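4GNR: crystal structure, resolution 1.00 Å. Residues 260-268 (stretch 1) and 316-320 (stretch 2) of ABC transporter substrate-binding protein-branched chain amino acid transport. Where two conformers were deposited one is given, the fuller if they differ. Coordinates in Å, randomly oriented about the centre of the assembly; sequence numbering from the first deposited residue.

Stretch 1, residues 260-268: VSAKAKAFL
Stretch 2 (316-320) FEGVT

The first turns of a capped helix pack against the end of a strand and the loop that follows it, in a small, mostly van der Waals contact (275 Å² buried, both sides summed) with no direct hydrogen bond across and one bridging water.

Stretch 1 enters in extended form, Val260 at phi/psi -90/120 and Ser261 at -80/163, then is helical from Ala262 through Leu268, with phi -57 to -67° and psi -37 to -49°. Ser261 (chi1 70°, p) is the N-cap: its OG accepts from Ala264 N at 3.0 Å with an N-H...O angle of 159°, satisfying an amide that the first turn leaves without a backbone partner. The i to i+4 ladder starts at Lys265 N to Ser261 O, 3.0 Å, and runs on to Leu268 N to Ala264 O, also 3.0 Å.

In stretch 2, Phe316 (-78/137) and Glu317 (-116/122) are extended, Gly318 lies at -133/-163, and the chain turns at Val319 (-63/-36) and Thr320 (-102/34). An ideal CB on Gly318 would fall 2.6 Å from Phe316 CE2, a clash that glycine avoids.

The register is marked by Ala264 and Val319, whose CA atoms, the nearest pair across the stretches, lie 4.5 Å apart; Ala264 CB sits 3.7 Å from Val319 O. The CA-to-CB bonds of Ser261, Lys263 and Phe267 point toward stretch 2, those of Ala264 and Val319 sideways, that of Lys265 away. Val319 (chi1 172°, t) is the most covered residue, with CG2 3.5 Å from Phe267 CB and 3.9 Å from Lys263 O. Phe267 (chi1 170°, t; chi2 78°) meets Val319 CG1 obliquely with its ring.

Lys263 (m, t, t, p) lays its aliphatic chain along the strand end, CB 3.7 Å from Gly318 O and CE 3.4 Å from Glu317 O. Water 1 links the cap to the strand, 2.5 Å from Ser261 OG and donating to Gly318 O at 2.8 Å.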

# COMPACT_ATOMS: atom_id res chain seq x y z
N VAL A 260 -20.01 -1.43 0.43
CA VAL A 260 -19.40 -1.01 1.71
C VAL A 260 -19.94 -1.72 2.92
O VAL A 260 -21.13 -1.62 3.29
CB VAL A 260 -19.54 0.48 1.98
CG1 VAL A 260 -18.63 0.87 3.15
CG2 VAL A 260 -19.11 1.24 0.79
N SER A 261 -19.03 -2.39 3.60
CA SER A 261 -19.38 -3.15 4.78
C SER A 261 -19.52 -2.31 6.03
O SER A 261 -19.08 -1.18 6.13
CB SER A 261 -18.30 -4.19 5.08
OG SER A 261 -17.14 -3.53 5.53
N ALA A 262 -20.18 -2.90 7.01
CA ALA A 262 -20.33 -2.26 8.30
C ALA A 262 -18.97 -1.96 8.94
O ALA A 262 -18.76 -0.89 9.52
CB ALA A 262 -21.16 -3.14 9.20
N LYS A 263 -18.02 -2.88 8.86
CA LYS A 263 -16.70 -2.58 9.45
C LYS A 263 -16.01 -1.42 8.74
O LYS A 263 -15.36 -0.61 9.38
CB LYS A 263 -15.76 -3.79 9.57
CG LYS A 263 -16.16 -4.73 10.69
CD LYS A 263 -15.15 -5.84 10.84
CE LYS A 263 -15.47 -6.74 12.03
NZ LYS A 263 -16.80 -7.38 11.93
N ALA A 264 -16.17 -1.34 7.41
CA ALA A 264 -15.56 -0.23 6.68
C ALA A 264 -16.20 1.10 7.13
O ALA A 264 -15.50 2.10 7.34
CB ALA A 264 -15.69 -0.44 5.17
N LYS A 265 -17.52 1.10 7.28
CA LYS A 265 -18.24 2.29 7.69
C LYS A 265 -17.82 2.73 9.10
O LYS A 265 -17.61 3.93 9.37
CB LYS A 265 -19.76 2.07 7.62
CG LYS A 265 -20.35 1.88 6.21
CD LYS A 265 -21.86 1.68 6.27
CE LYS A 265 -22.51 1.43 4.93
NZ LYS A 265 -23.99 1.30 5.05
N ALA A 266 -17.72 1.77 10.00
CA ALA A 266 -17.33 2.07 11.38
C ALA A 266 -15.93 2.66 11.43
O ALA A 266 -15.66 3.57 12.20
CB ALA A 266 -17.40 0.84 12.26
N PHE A 267 -15.01 2.14 10.62
CA PHE A 267 -13.65 2.63 10.56
C PHE A 267 -13.58 4.04 10.00
O PHE A 267 -12.89 4.90 10.55
CB PHE A 267 -12.78 1.68 9.75
CG PHE A 267 -11.42 2.22 9.42
CD1 PHE A 267 -10.40 2.24 10.37
CD2 PHE A 267 -11.17 2.75 8.17
CE1 PHE A 267 -9.18 2.78 10.05
CE2 PHE A 267 -9.95 3.27 7.85
CZ PHE A 267 -8.95 3.30 8.80
N LEU A 268 -14.32 4.30 8.92
CA LEU A 268 -14.34 5.64 8.33
C LEU A 268 -14.79 6.65 9.40
O LEU A 268 -14.18 7.71 9.59
CB LEU A 268 -15.28 5.65 7.12
CG LEU A 268 -15.43 6.99 6.39
CD1 LEU A 268 -14.11 7.48 5.88
CD2 LEU A 268 -16.45 6.87 5.25
N PHE A 316 -10.56 -14.04 9.13
CA PHE A 316 -10.67 -12.74 9.77
C PHE A 316 -11.50 -11.81 8.91
O PHE A 316 -11.30 -11.76 7.70
CB PHE A 316 -9.26 -12.16 9.91
CG PHE A 316 -9.20 -10.72 10.39
CD1 PHE A 316 -9.24 -10.42 11.72
CD2 PHE A 316 -9.07 -9.69 9.48
CE1 PHE A 316 -9.16 -9.11 12.13
CE2 PHE A 316 -8.99 -8.38 9.90
CZ PHE A 316 -9.04 -8.09 11.21
N GLU A 317 -12.39 -11.06 9.53
CA GLU A 317 -13.18 -10.04 8.84
C GLU A 317 -12.79 -8.70 9.43
O GLU A 317 -12.92 -8.47 10.63
CB GLU A 317 -14.66 -10.29 8.99
CG GLU A 317 -15.10 -11.56 8.26
CD GLU A 317 -15.03 -11.49 6.72
OE1 GLU A 317 -14.82 -10.40 6.15
OE2 GLU A 317 -15.24 -12.54 6.07
N GLY A 318 -12.33 -7.80 8.57
CA GLY A 318 -11.90 -6.48 8.98
C GLY A 318 -12.45 -5.38 8.10
O GLY A 318 -13.40 -5.55 7.34
N VAL A 319 -11.81 -4.23 8.22
CA VAL A 319 -12.16 -3.03 7.49
C VAL A 319 -11.99 -3.20 5.99
O VAL A 319 -12.82 -2.71 5.19
CB VAL A 319 -11.26 -1.86 7.97
CG1 VAL A 319 -11.44 -0.63 7.10
CG2 VAL A 319 -11.55 -1.56 9.44
N THR A 320 -10.97 -3.96 5.62
CA THR A 320 -10.62 -4.23 4.21
C THR A 320 -11.11 -5.62 3.79
O THR A 320 -10.49 -6.31 2.98
CB THR A 320 -9.10 -4.06 3.94
OG1 THR A 320 -8.34 -5.04 4.64
CG2 THR A 320 -8.63 -2.66 4.30
O HOH W 1 -15.15 -5.05 5.20